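Local coordinates for protein aminopeptidase N (PDB 5DLL) that is a zinc-dependent M1-family aminopeptidase that releases N-terminal amino acids, preferably alanine, from peptides and probably helps degrade intracellular peptides, at residues Val654-Asp660 with Lys673-Lys677; Leu572-Thr577 with Asn610-Pro615; Val357-Arg361 with Phe566-Asp570. All blocks are in the same frame, centred on the assembly; numbering follows the deposited sequence. Where two conformers were deposited one is given.

Contacts 1 and 2 lie within the C-terminal helical ARM-repeat region; contact 3 crosses from the M1 peptidase domain to that region's second helix. Contacts 2 and 3 share helix 565-581 and touch, W569 CD1 lying 3.7 Å from A611 CA. Contact 3 is nearest the centre of the chain, its own centre about 17 Å away, against about 24 Å for contact 2 and 29 Å for contact 1. All three are partly buried, each mixing buried residues with more open ones. Chemistry separates them: a close helix pair finished by a lysine at its connected end in contact 1, a glutamine amide bonded to the L613 carbonyl just past a helix in contact 2, and an arginine-aspartate salt bridge beside aromatic rings in contact 3.

Contact 1: residues Val654-Asp660 with Lys673-Lys677; sequences VYQQCND and KRKLK
Lysine side chains do much of the packing between these two helices: K677 and K673 bury 102 and 81 Å² against 654-660, more than most of the apolar residues present. The pair is an antiparallel helical hairpin of the C-terminal ARM-repeat region, helix 648-658 followed after a short connection by helix 668-685. The short segment axes approach to 8.8 Å with a signed crossing angle of -154°. CA atoms are nearest at Y655-K677 (5.0 Å) and C658-K673 (5.4 Å), a tight fit. Helical geometry holds through C658; N659 (phi/psi -82/69) then centres an inverse gamma turn, and D660 is extended.

In the interior, V654 CG1 lies 3.6 Å from L676 CD2, which also meets C658 SG at 3.8 Å; C658 takes the m rotamer. C658 CB rests 3.8 Å from K677 CB. Y655, with chi1 t and chi2 86°, sets its ring edge against the backbone, CD1 3.4 Å from K677 O, and continues onto L696 and L700 of helix 691-703. K677 NZ is salt-bridged to D709, so its alkyl chain is left to pack. D660, bonded through OD1 to K662 N, brings OD2 3.0 Å from K673 CE. K673 runs along the helix end, chi1 between wells at -135°, chi2 and chi3 t and chi4 p, until its NZ donates a 3.3 Å hydrogen bond to Q657 O.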
ATOM      1  N   VAL A 654     -33.784  -4.818  -3.928  1.00 46.84           N
ATOM      2  CA  VAL A 654     -32.682  -4.069  -3.337  1.00 43.38           C
ATOM      3  C   VAL A 654     -31.943  -3.239  -4.391  1.00 41.49           C
ATOM      4  O   VAL A 654     -31.447  -2.158  -4.085  1.00 43.47           O
ATOM      5  CB  VAL A 654     -31.698  -4.993  -2.588  1.00 42.51           C
ATOM      6  CG1 VAL A 654     -30.522  -4.199  -2.040  1.00 44.43           C
ATOM      7  CG2 VAL A 654     -32.407  -5.714  -1.447  1.00 43.67           C
ATOM      8  N   TYR A 655     -31.879  -3.720  -5.629  1.00 45.77           N
ATOM      9  CA  TYR A 655     -31.290  -2.921  -6.701  1.00 46.59           C
ATOM     10  C   TYR A 655     -32.058  -1.616  -6.822  1.00 44.45           C
ATOM     11  O   TYR A 655     -31.476  -0.543  -6.711  1.00 40.16           O
ATOM     12  CB  TYR A 655     -31.298  -3.657  -8.050  1.00 49.77           C
ATOM     13  CG  TYR A 655     -30.788  -2.805  -9.203  1.00 48.81           C
ATOM     14  CD1 TYR A 655     -29.426  -2.725  -9.489  1.00 49.30           C
ATOM     15  CD2 TYR A 655     -31.666  -2.064  -9.996  1.00 52.93           C
ATOM     16  CE1 TYR A 655     -28.954  -1.939 -10.533  1.00 49.61           C
ATOM     17  CE2 TYR A 655     -31.204  -1.274 -11.043  1.00 52.67           C
ATOM     18  CZ  TYR A 655     -29.847  -1.215 -11.307  1.00 51.46           C
ATOM     19  OH  TYR A 655     -29.381  -0.437 -12.344  1.00 52.28           O
ATOM     20  N   GLN A 656     -33.369  -1.715  -7.030  1.00 49.89           N
ATOM     21  CA  GLN A 656     -34.184  -0.524  -7.285  1.00 51.54           C
ATOM     22  C   GLN A 656     -34.355   0.352  -6.038  1.00 49.86           C
ATOM     23  O   GLN A 656     -34.698   1.529  -6.161  1.00 53.89           O
ATOM     24  CB  GLN A 656     -35.544  -0.881  -7.927  1.00 48.04           C
ATOM     25  CG  GLN A 656     -35.519  -0.954  -9.463  1.00 45.30           C
ATOM     26  CD  GLN A 656     -35.207   0.383 -10.147  1.00 40.47           C
ATOM     27  OE1 GLN A 656     -35.587   1.446  -9.668  1.00 47.08           O
ATOM     28  NE2 GLN A 656     -34.522   0.327 -11.277  1.00 36.74           N
ATOM     29  N   GLN A 657     -34.092  -0.197  -4.854  1.00 46.97           N
ATOM     30  CA  GLN A 657     -34.068   0.620  -3.635  1.00 48.89           C
ATOM     31  C   GLN A 657     -32.700   1.288  -3.407  1.00 47.80           C
ATOM     32  O   GLN A 657     -32.601   2.267  -2.666  1.00 52.48           O
ATOM     33  CB  GLN A 657     -34.534  -0.191  -2.415  1.00 54.04           C
ATOM     34  CG  GLN A 657     -33.450  -0.775  -1.526  1.00 56.92           C
ATOM     35  CD  GLN A 657     -34.014  -1.682  -0.441  1.00 66.08           C
ATOM     36  OE1 GLN A 657     -35.156  -2.148  -0.524  1.00 52.99           O
ATOM     37  NE2 GLN A 657     -33.210  -1.937   0.585  1.00 71.64           N
ATOM     38  N   CYS A 658     -31.654   0.756  -4.039  1.00 46.68           N
ATOM     39  CA  CYS A 658     -30.340   1.410  -4.076  1.00 43.98           C
ATOM     40  C   CYS A 658     -30.195   2.346  -5.280  1.00 45.51           C
ATOM     41  O   CYS A 658     -29.386   3.271  -5.249  1.00 45.99           O
ATOM     42  CB  CYS A 658     -29.224   0.368  -4.115  1.00 41.16           C
ATOM     43  SG  CYS A 658     -29.123  -0.690  -2.651  1.00 48.87           S
ATOM     44  N   ASN A 659     -30.975   2.095  -6.332  1.00 48.23           N
ATOM     45  CA  ASN A 659     -30.931   2.880  -7.567  1.00 49.76           C
ATOM     46  C   ASN A 659     -31.743   4.163  -7.426  1.00 54.14           C
ATOM     47  O   ASN A 659     -32.793   4.325  -8.054  1.00 62.44           O
ATOM     48  CB  ASN A 659     -31.460   2.035  -8.736  1.00 55.87           C
ATOM     49  CG  ASN A 659     -31.351   2.737 -10.080  1.00 56.51           C
ATOM     50  OD1 ASN A 659     -32.295   2.728 -10.867  1.00 73.55           O
ATOM     51  ND2 ASN A 659     -30.200   3.341 -10.352  1.00 55.69           N
ATOM     52  N   ASP A 660     -31.248   5.074  -6.594  1.00 58.04           N
ATOM     53  CA  ASP A 660     -31.969   6.308  -6.288  1.00 52.77           C
ATOM     54  C   ASP A 660     -31.631   7.391  -7.316  1.00 50.58           C
ATOM     55  O   ASP A 660     -30.835   7.165  -8.229  1.00 62.39           O
ATOM     56  CB  ASP A 660     -31.692   6.754  -4.842  1.00 53.32           C
ATOM     57  CG  ASP A 660     -30.334   7.404  -4.667  1.00 55.46           C
ATOM     58  OD1 ASP A 660     -30.205   8.595  -4.999  1.00 67.27           O
ATOM     59  OD2 ASP A 660     -29.400   6.742  -4.174  1.00 58.23           O
ATOM     60  N   LYS A 673     -24.200   2.558  -1.258  1.00 56.53           N
ATOM     61  CA  LYS A 673     -25.416   2.283  -2.036  1.00 53.75           C
ATOM     62  C   LYS A 673     -25.020   1.765  -3.420  1.00 49.52           C
ATOM     63  O   LYS A 673     -25.512   0.725  -3.866  1.00 44.26           O
ATOM     64  CB  LYS A 673     -26.257   3.569  -2.172  1.00 55.90           C
ATOM     65  CG  LYS A 673     -27.758   3.430  -1.942  1.00 57.90           C
ATOM     66  CD  LYS A 673     -28.346   4.763  -1.476  1.00 63.97           C
ATOM     67  CE  LYS A 673     -29.834   4.926  -1.779  1.00 75.07           C
ATOM     68  NZ  LYS A 673     -30.752   4.252  -0.817  1.00 70.88           N
ATOM     69  N   ARG A 674     -24.103   2.489  -4.066  1.00 47.17           N
ATOM     70  CA  ARG A 674     -23.663   2.192  -5.434  1.00 41.59           C
ATOM     71  C   ARG A 674     -22.998   0.833  -5.611  1.00 44.26           C
ATOM     72  O   ARG A 674     -23.055   0.250  -6.696  1.00 42.12           O
ATOM     73  CB  ARG A 674     -22.701   3.272  -5.942  1.00 42.94           C
ATOM     74  CG  ARG A 674     -23.377   4.467  -6.592  1.00 44.67           C
ATOM     75  CD  ARG A 674     -22.359   5.374  -7.265  1.00 47.70           C
ATOM     76  NE  ARG A 674     -21.522   6.064  -6.284  1.00 54.90           N
ATOM     77  CZ  ARG A 674     -21.839   7.207  -5.675  1.00 55.79           C
ATOM     78  NH1 ARG A 674     -22.987   7.825  -5.932  1.00 67.29           N
ATOM     79  NH2 ARG A 674     -20.995   7.744  -4.798  1.00 53.85           N
ATOM     80  N   LYS A 675     -22.348   0.329  -4.570  1.00 47.98           N
ATOM     81  CA  LYS A 675     -21.681  -0.963  -4.699  1.00 54.04           C
ATOM     82  C   LYS A 675     -22.601  -2.132  -4.367  1.00 47.37           C
ATOM     83  O   LYS A 675     -22.517  -3.170  -5.021  1.00 52.80           O
ATOM     84  CB  LYS A 675     -20.363  -1.022  -3.924  1.00 58.04           C
ATOM     85  CG  LYS A 675     -20.430  -0.741  -2.437  1.00 67.27           C
ATOM     86  CD  LYS A 675     -19.035  -0.805  -1.828  1.00 78.42           C
ATOM     87  CE  LYS A 675     -18.129   0.312  -2.336  1.00 79.35           C
ATOM     88  NZ  LYS A 675     -16.820   0.348  -1.631  1.00 78.95           N
ATOM     89  N   LEU A 676     -23.488  -1.971  -3.388  1.00 45.11           N
ATOM     90  CA  LEU A 676     -24.530  -2.978  -3.163  1.00 43.50           C
ATOM     91  C   LEU A 676     -25.433  -3.062  -4.392  1.00 44.79           C
ATOM     92  O   LEU A 676     -25.842  -4.153  -4.798  1.00 45.77           O
ATOM     93  CB  LEU A 676     -25.376  -2.669  -1.926  1.00 43.97           C
ATOM     94  CG  LEU A 676     -26.436  -3.740  -1.618  1.00 42.69           C
ATOM     95  CD1 LEU A 676     -25.771  -5.068  -1.292  1.00 47.17           C
ATOM     96  CD2 LEU A 676     -27.365  -3.326  -0.489  1.00 43.33           C
ATOM     97  N   LYS A 677     -25.745  -1.903  -4.971  1.00 40.87           N
ATOM     98  CA  LYS A 677     -26.456  -1.841  -6.244  1.00 37.97           C
ATOM     99  C   LYS A 677     -25.750  -2.686  -7.309  1.00 38.47           C
ATOM    100  O   LYS A 677     -26.398  -3.426  -8.047  1.00 41.13           O
ATOM    101  CB  LYS A 677     -26.578  -0.389  -6.713  1.00 38.58           C
ATOM    102  CG  LYS A 677     -27.113  -0.248  -8.129  1.00 45.25           C
ATOM    103  CD  LYS A 677     -27.499   1.180  -8.470  1.00 49.59           C
ATOM    104  CE  LYS A 677     -26.309   2.118  -8.411  1.00 52.65           C
ATOM    105  NZ  LYS A 677     -26.581   3.363  -9.180  1.00 59.31           N
TER

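Contact 2: residues Leu572-Thr577 with Asn610-Pro615; sequences LQQIAT and NALLIP
Residues 572-577 are regular helix, a middle portion of helix 565-581, while 610-615 catches helix 605-612 as it ends: N610 and A611 are helical, and L613, I614 and P615 are extended, with phi/psi of -84/120, -65/136 and -50/132. The chain therefore bends round one side of the first helix. CA atoms are nearest at L572-A611 (6.8 Å), Q573-P615 (6.7 Å) and A576-I614 (7.0 Å), so successive positions along 572-577 meet first the helix end and then the extended run.

Q573 is the central side chain. With chi1 and chi2 both m, it folds over so that NE2 donates a nearly linear hydrogen bond to L613 O (3.2 Å, 172°); NE2 also stands 3.4 Å from A611 O. Its OE1 lies 3.5 Å from P615 CG. L572, chi1 t and chi2 p, places CD2 3.5 Å from A611 O and 4.0 Å from A611 CB. One turn on, A576 CB touches I614 CD1 at 4.0 Å and P615 CD at 4.3 Å. T577, in the m rotamer, turns OG1 back to Q573 O, a 2.7 Å hydrogen bond, and the same OG1 is 3.6 Å from P615 CG. Beyond this contact, I614 packs on V640 and L643 of helix 629-646, and R636 bonds the carbonyls of I614 and P615.

Two helices with helix 588-598 between them in the chain are joined by apolar side chains (L572, A576, A611, I614, P615) and one glutamine, whose amide satisfies a carbonyl outside the helical pattern, so a polar group is met close to where the chain leaves the helix.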
ATOM      1  N   LEU A 572     -19.054 -16.150   6.990  1.00 48.28           N
ATOM      2  CA  LEU A 572     -19.880 -16.366   5.802  1.00 50.98           C
ATOM      3  C   LEU A 572     -19.028 -16.778   4.595  1.00 55.53           C
ATOM      4  O   LEU A 572     -19.420 -17.650   3.816  1.00 49.84           O
ATOM      5  CB  LEU A 572     -20.687 -15.104   5.478  1.00 55.56           C
ATOM      6  CG  LEU A 572     -21.811 -15.235   4.440  1.00 63.89           C
ATOM      7  CD1 LEU A 572     -22.820 -16.308   4.829  1.00 65.31           C
ATOM      8  CD2 LEU A 572     -22.509 -13.897   4.246  1.00 62.12           C
ATOM      9  N   GLN A 573     -17.861 -16.155   4.448  1.00 60.51           N
ATOM     10  CA  GLN A 573     -16.931 -16.506   3.374  1.00 55.86           C
ATOM     11  C   GLN A 573     -16.341 -17.904   3.610  1.00 59.85           C
ATOM     12  O   GLN A 573     -16.002 -18.606   2.661  1.00 59.69           O
ATOM     13  CB  GLN A 573     -15.810 -15.460   3.254  1.00 50.73           C
ATOM     14  CG  GLN A 573     -16.284 -14.038   2.954  1.00 52.68           C
ATOM     15  CD  GLN A 573     -16.537 -13.762   1.475  1.00 55.44           C
ATOM     16  OE1 GLN A 573     -15.601 -13.621   0.684  1.00 46.57           O
ATOM     17  NE2 GLN A 573     -17.811 -13.648   1.105  1.00 52.26           N
ATOM     18  N   GLN A 574     -16.226 -18.305   4.875  1.00 59.31           N
ATOM     19  CA  GLN A 574     -15.727 -19.634   5.225  1.00 60.20           C
ATOM     20  C   GLN A 574     -16.732 -20.727   4.878  1.00 59.74           C
ATOM     21  O   GLN A 574     -16.348 -21.830   4.492  1.00 57.88           O
ATOM     22  CB  GLN A 574     -15.389 -19.696   6.713  1.00 66.12           C
ATOM     23  CG  GLN A 574     -14.805 -21.028   7.157  1.00 76.40           C
ATOM     24  CD  GLN A 574     -13.875 -20.894   8.348  1.00 93.13           C
ATOM     25  OE1 GLN A 574     -12.931 -20.101   8.329  1.00 95.07           O
ATOM     26  NE2 GLN A 574     -14.129 -21.678   9.391  1.00 94.60           N
ATOM     27  N   ILE A 575     -18.017 -20.417   5.024  1.00 63.39           N
ATOM     28  CA  ILE A 575     -19.090 -21.357   4.693  1.00 62.50           C
ATOM     29  C   ILE A 575     -19.184 -21.543   3.181  1.00 65.61           C
ATOM     30  O   ILE A 575     -19.103 -22.666   2.684  1.00 69.94           O
ATOM     31  CB  ILE A 575     -20.450 -20.874   5.244  1.00 61.93           C
ATOM     32  CG1 ILE A 575     -20.466 -20.975   6.773  1.00 68.18           C
ATOM     33  CG2 ILE A 575     -21.598 -21.691   4.665  1.00 66.67           C
ATOM     34  CD1 ILE A 575     -21.520 -20.114   7.436  1.00 71.14           C
ATOM     35  N   ALA A 576     -19.352 -20.433   2.463  1.00 63.91           N
ATOM     36  CA  ALA A 576     -19.454 -20.440   1.000  1.00 62.90           C
ATOM     37  C   ALA A 576     -18.266 -21.144   0.333  1.00 60.32           C
ATOM     38  O   ALA A 576     -18.434 -21.833  -0.665  1.00 55.14           O
ATOM     39  CB  ALA A 576     -19.582 -19.014   0.476  1.00 63.53           C
ATOM     40  N   THR A 577     -17.073 -20.968   0.892  1.00 56.43           N
ATOM     41  CA  THR A 577     -15.872 -21.623   0.385  1.00 52.01           C
ATOM     42  C   THR A 577     -15.934 -23.140   0.575  1.00 55.54           C
ATOM     43  O   THR A 577     -15.615 -23.891  -0.350  1.00 55.11           O
ATOM     44  CB  THR A 577     -14.607 -21.050   1.060  1.00 52.60           C
ATOM     45  OG1 THR A 577     -14.457 -19.677   0.677  1.00 60.15           O
ATOM     46  CG2 THR A 577     -13.350 -21.820   0.654  1.00 53.59           C
ATOM     47  N   ASN A 610     -19.654  -6.782   0.409  1.00 58.30           N
ATOM     48  CA  ASN A 610     -18.487  -7.671   0.536  1.00 55.55           C
ATOM     49  C   ASN A 610     -18.878  -9.071   0.986  1.00 53.07           C
ATOM     50  O   ASN A 610     -18.360 -10.060   0.466  1.00 48.62           O
ATOM     51  CB  ASN A 610     -17.441  -7.101   1.509  1.00 56.80           C
ATOM     52  CG  ASN A 610     -16.269  -6.451   0.797  1.00 62.05           C
ATOM     53  OD1 ASN A 610     -15.112  -6.767   1.074  1.00 70.41           O
ATOM     54  ND2 ASN A 610     -16.563  -5.547  -0.128  1.00 59.93           N
ATOM     55  N   ALA A 611     -19.783  -9.143   1.959  1.00 50.82           N
ATOM     56  CA  ALA A 611     -20.241 -10.422   2.500  1.00 52.71           C
ATOM     57  C   ALA A 611     -21.076 -11.217   1.493  1.00 59.07           C
ATOM     58  O   ALA A 611     -21.019 -12.450   1.474  1.00 66.89           O
ATOM     59  CB  ALA A 611     -21.026 -10.197   3.780  1.00 52.00           C
ATOM     60  N   LEU A 612     -21.834 -10.515   0.652  1.00 53.51           N
ATOM     61  CA  LEU A 612     -22.720 -11.173  -0.308  1.00 56.10           C
ATOM     62  C   LEU A 612     -22.030 -11.563  -1.621  1.00 56.20           C
ATOM     63  O   LEU A 612     -22.573 -12.360  -2.392  1.00 43.38           O
ATOM     64  CB  LEU A 612     -23.950 -10.301  -0.600  1.00 58.88           C
ATOM     65  CG  LEU A 612     -24.962 -10.067   0.531  1.00 51.70           C
ATOM     66  CD1 LEU A 612     -26.166  -9.316  -0.012  1.00 52.33           C
ATOM     67  CD2 LEU A 612     -25.418 -11.353   1.202  1.00 48.21           C
ATOM     68  N   LEU A 613     -20.846 -11.017  -1.885  1.00 61.49           N
ATOM     69  CA  LEU A 613     -20.099 -11.404  -3.081  1.00 56.41           C
ATOM     70  C   LEU A 613     -19.315 -12.679  -2.784  1.00 55.38           C
ATOM     71  O   LEU A 613     -18.484 -12.707  -1.876  1.00 51.71           O
ATOM     72  CB  LEU A 613     -19.174 -10.274  -3.539  1.00 67.29           C
ATOM     73  CG  LEU A 613     -18.785 -10.250  -5.024  1.00 75.43           C
ATOM     74  CD1 LEU A 613     -19.999 -10.383  -5.939  1.00 77.28           C
ATOM     75  CD2 LEU A 613     -18.021  -8.969  -5.336  1.00 69.29           C
ATOM     76  N   ILE A 614     -19.605 -13.732  -3.548  1.00 61.24           N
ATOM     77  CA  ILE A 614     -18.978 -15.046  -3.362  1.00 62.30           C
ATOM     78  C   ILE A 614     -17.474 -14.938  -3.669  1.00 60.89           C
ATOM     79  O   ILE A 614     -17.097 -14.308  -4.664  1.00 54.80           O
ATOM     80  CB  ILE A 614     -19.645 -16.113  -4.277  1.00 62.71           C
ATOM     81  CG1 ILE A 614     -21.118 -16.317  -3.898  1.00 61.76           C
ATOM     82  CG2 ILE A 614     -18.924 -17.454  -4.207  1.00 61.69           C
ATOM     83  CD1 ILE A 614     -21.341 -17.120  -2.632  1.00 59.46           C
ATOM     84  N   PRO A 615     -16.611 -15.540  -2.816  1.00 49.26           N
ATOM     85  CA  PRO A 615     -15.163 -15.441  -3.046  1.00 47.83           C
ATOM     86  C   PRO A 615     -14.773 -15.792  -4.479  1.00 50.64           C
ATOM     87  O   PRO A 615     -15.230 -16.808  -5.011  1.00 44.77           O
ATOM     88  CB  PRO A 615     -14.569 -16.472  -2.079  1.00 43.54           C
ATOM     89  CG  PRO A 615     -15.586 -16.647  -1.012  1.00 46.24           C
ATOM     90  CD  PRO A 615     -16.928 -16.308  -1.594  1.00 48.80           C
TER

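Contact 3: residues Val357-Arg361 with Phe566-Asp570; sequences VRIIR and FNRWD
Mostly long side chains bridge a wide gap between two helical segments, both regular throughout. Their axes come no closer than 14.3 Å, at a signed crossing angle of -50°, and the nearest CA pair, V357-F566, is 10.2 Å apart. The residues that meet lie at V357, R358 and R361 on one helix and at F566, W569 and D570 on the other, spacings that keep each set on one face.

R361 is extended: chi1 is m, chi2 and chi3 t, chi4 170°, giving a chain whose NH1 hydrogen-bonds D570 OD1 at 2.9 Å in a salt bridge; NH2 adds a weak bond to the same OD1 at 3.2 Å. D570 takes chi1 t to meet it. Both aromatic residues also have chi1 t, with chi2 of 85° for F566 and 91° for W569. R361 NH1 lies 3.8 Å from W569 CZ3, and NH2 meets the F566 ring edge at CZ, 4.2 Å away. V357, chi1 t, puts CG2 3.9 Å from F566 CE1. R358 curls instead (chi1, chi2 and chi3 all m), bringing CD 3.8 Å from W569 CH2 at the indole edge.

The contact ties the M1 peptidase domain to the ARM-repeat region. Behind helix 349-369, I359 and I360 pack on helix 390-423; W569 also touches I354 one turn earlier on 349-369, and N567 of helix 565-581 bonds S535 at the end of strand 533-535.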
ATOM      1  N   VAL A 357      -6.804  -7.064   5.453  1.00 46.21           N
ATOM      2  CA  VAL A 357      -6.627  -8.469   5.827  1.00 45.90           C
ATOM      3  C   VAL A 357      -6.415  -9.368   4.601  1.00 45.14           C
ATOM      4  O   VAL A 357      -5.585 -10.278   4.640  1.00 44.76           O
ATOM      5  CB  VAL A 357      -7.818  -8.993   6.654  1.00 47.45           C
ATOM      6  CG1 VAL A 357      -7.684 -10.492   6.912  1.00 46.39           C
ATOM      7  CG2 VAL A 357      -7.926  -8.232   7.968  1.00 49.96           C
ATOM      8  N   ARG A 358      -7.165  -9.118   3.528  0.50 45.03           N
ATOM      9  CA  ARG A 358      -7.004  -9.874   2.284  0.50 46.15           C
ATOM     10  C   ARG A 358      -5.547  -9.854   1.803  0.50 45.38           C
ATOM     11  O   ARG A 358      -5.061 -10.845   1.262  0.50 49.64           O
ATOM     12  CB  ARG A 358      -7.931  -9.335   1.183  0.50 46.83           C
ATOM     13  CG  ARG A 358      -9.418  -9.618   1.378  0.50 46.71           C
ATOM     14  CD  ARG A 358      -9.672 -10.998   1.960  0.50 47.74           C
ATOM     15  NE  ARG A 358      -8.926 -12.033   1.253  0.50 49.28           N
ATOM     16  CZ  ARG A 358      -8.909 -13.315   1.602  0.50 49.03           C
ATOM     17  NH1 ARG A 358      -9.603 -13.730   2.655  0.50 46.98           N
ATOM     18  NH2 ARG A 358      -8.195 -14.183   0.898  0.50 47.76           N
ATOM     19  N   ILE A 359      -4.862  -8.727   2.009  1.00 45.32           N
ATOM     20  CA  ILE A 359      -3.432  -8.598   1.681  1.00 43.43           C
ATOM     21  C   ILE A 359      -2.561  -9.488   2.566  1.00 40.93           C
ATOM     22  O   ILE A 359      -1.636 -10.133   2.072  1.00 43.74           O
ATOM     23  CB  ILE A 359      -2.955  -7.124   1.784  1.00 42.14           C
ATOM     24  CG1 ILE A 359      -3.378  -6.349   0.531  1.00 46.26           C
ATOM     25  CG2 ILE A 359      -1.445  -7.030   1.963  1.00 37.80           C
ATOM     26  CD1 ILE A 359      -3.131  -4.856   0.610  1.00 51.68           C
ATOM     27  N   ILE A 360      -2.855  -9.518   3.863  1.00 39.86           N
ATOM     28  CA  ILE A 360      -2.093 -10.346   4.800  1.00 40.53           C
ATOM     29  C   ILE A 360      -2.285 -11.837   4.520  1.00 42.03           C
ATOM     30  O   ILE A 360      -1.324 -12.602   4.549  1.00 45.55           O
ATOM     31  CB  ILE A 360      -2.456 -10.045   6.268  1.00 40.58           C
ATOM     32  CG1 ILE A 360      -2.127  -8.591   6.617  1.00 40.37           C
ATOM     33  CG2 ILE A 360      -1.721 -10.992   7.213  1.00 40.86           C
ATOM     34  CD1 ILE A 360      -0.682  -8.197   6.379  1.00 39.94           C
ATOM     35  N   ARG A 361      -3.515 -12.248   4.246  1.00 46.19           N
ATOM     36  CA  ARG A 361      -3.796 -13.654   3.943  1.00 53.35           C
ATOM     37  C   ARG A 361      -3.309 -14.074   2.563  1.00 54.16           C
ATOM     38  O   ARG A 361      -2.918 -15.223   2.371  1.00 64.82           O
ATOM     39  CB  ARG A 361      -5.288 -13.935   4.065  1.00 56.96           C
ATOM     40  CG  ARG A 361      -5.776 -13.894   5.496  1.00 57.12           C
ATOM     41  CD  ARG A 361      -7.279 -14.044   5.550  1.00 60.04           C
ATOM     42  NE  ARG A 361      -7.752 -14.206   6.916  1.00 58.03           N
ATOM     43  CZ  ARG A 361      -9.031 -14.170   7.275  1.00 57.35           C
ATOM     44  NH1 ARG A 361      -9.983 -13.975   6.369  1.00 59.93           N
ATOM     45  NH2 ARG A 361      -9.357 -14.325   8.552  1.00 60.84           N
ATOM     46  N   PHE A 566     -16.753  -7.922  11.089  1.00 51.46           N
ATOM     47  CA  PHE A 566     -15.709  -8.672  10.404  1.00 51.69           C
ATOM     48  C   PHE A 566     -15.976 -10.172  10.487  1.00 52.04           C
ATOM     49  O   PHE A 566     -16.038 -10.847   9.461  1.00 57.28           O
ATOM     50  CB  PHE A 566     -14.331  -8.342  10.985  1.00 54.96           C
ATOM     51  CG  PHE A 566     -13.203  -9.107  10.346  1.00 54.68           C
ATOM     52  CD1 PHE A 566     -12.604  -8.641   9.179  1.00 52.01           C
ATOM     53  CD2 PHE A 566     -12.742 -10.293  10.908  1.00 51.21           C
ATOM     54  CE1 PHE A 566     -11.570  -9.343   8.586  1.00 49.40           C
ATOM     55  CE2 PHE A 566     -11.706 -10.999  10.320  1.00 52.23           C
ATOM     56  CZ  PHE A 566     -11.121 -10.524   9.156  1.00 52.82           C
ATOM     57  N   ASN A 567     -16.143 -10.686  11.706  1.00 46.25           N
ATOM     58  CA  ASN A 567     -16.363 -12.121  11.903  1.00 46.93           C
ATOM     59  C   ASN A 567     -17.631 -12.629  11.225  1.00 49.80           C
ATOM     60  O   ASN A 567     -17.737 -13.821  10.933  1.00 56.31           O
ATOM     61  CB  ASN A 567     -16.379 -12.490  13.395  1.00 49.76           C
ATOM     62  CG  ASN A 567     -15.008 -12.900  13.922  1.00 53.97           C
ATOM     63  OD1 ASN A 567     -14.017 -12.927  13.190  1.00 50.84           O
ATOM     64  ND2 ASN A 567     -14.954 -13.231  15.205  1.00 59.40           N
ATOM     65  N   ARG A 568     -18.588 -11.733  10.979  1.00 48.11           N
ATOM     66  CA  ARG A 568     -19.782 -12.079  10.207  1.00 53.46           C
ATOM     67  C   ARG A 568     -19.416 -12.356   8.751  1.00 50.02           C
ATOM     68  O   ARG A 568     -19.789 -13.388   8.199  1.00 55.27           O
ATOM     69  CB  ARG A 568     -20.837 -10.971  10.294  1.00 59.92           C
ATOM     70  CG  ARG A 568     -21.465 -10.821  11.674  1.00 63.12           C
ATOM     71  CD  ARG A 568     -22.481  -9.688  11.726  1.00 71.39           C
ATOM     72  NE  ARG A 568     -23.784 -10.078  11.183  1.00 77.51           N
ATOM     73  CZ  ARG A 568     -24.919  -9.397  11.351  1.00 75.51           C
ATOM     74  NH1 ARG A 568     -24.945  -8.273  12.061  1.00 80.17           N
ATOM     75  NH2 ARG A 568     -26.043  -9.846  10.807  1.00 77.28           N
ATOM     76  N   TRP A 569     -18.683 -11.431   8.141  1.00 52.88           N
ATOM     77  CA  TRP A 569     -18.126 -11.631   6.797  1.00 52.23           C
ATOM     78  C   TRP A 569     -17.196 -12.852   6.767  1.00 50.35           C
ATOM     79  O   TRP A 569     -17.299 -13.695   5.880  1.00 47.83           O
ATOM     80  CB  TRP A 569     -17.386 -10.362   6.334  1.00 49.04           C
ATOM     81  CG  TRP A 569     -16.470 -10.539   5.154  1.00 46.44           C
ATOM     82  CD1 TRP A 569     -16.783 -10.377   3.834  1.00 45.36           C
ATOM     83  CD2 TRP A 569     -15.079 -10.886   5.195  1.00 46.53           C
ATOM     84  NE1 TRP A 569     -15.676 -10.615   3.051  1.00 46.29           N
ATOM     85  CE2 TRP A 569     -14.617 -10.928   3.863  1.00 45.72           C
ATOM     86  CE3 TRP A 569     -14.179 -11.171   6.230  1.00 43.51           C
ATOM     87  CZ2 TRP A 569     -13.300 -11.248   3.539  1.00 51.13           C
ATOM     88  CZ3 TRP A 569     -12.872 -11.488   5.908  1.00 45.16           C
ATOM     89  CH2 TRP A 569     -12.443 -11.525   4.576  1.00 46.89           C
ATOM     90  N   ASP A 570     -16.308 -12.953   7.750  1.00 52.89           N
ATOM     91  CA  ASP A 570     -15.291 -14.007   7.759  1.00 55.31           C
ATOM     92  C   ASP A 570     -15.917 -15.394   7.829  1.00 56.74           C
ATOM     93  O   ASP A 570     -15.491 -16.307   7.122  1.00 61.78           O
ATOM     94  CB  ASP A 570     -14.326 -13.814   8.935  1.00 55.83           C
ATOM     95  CG  ASP A 570     -13.036 -14.599   8.771  1.00 52.31           C
ATOM     96  OD1 ASP A 570     -12.461 -14.577   7.663  1.00 48.55           O
ATOM     97  OD2 ASP A 570     -12.586 -15.228   9.754  1.00 53.47           O
TER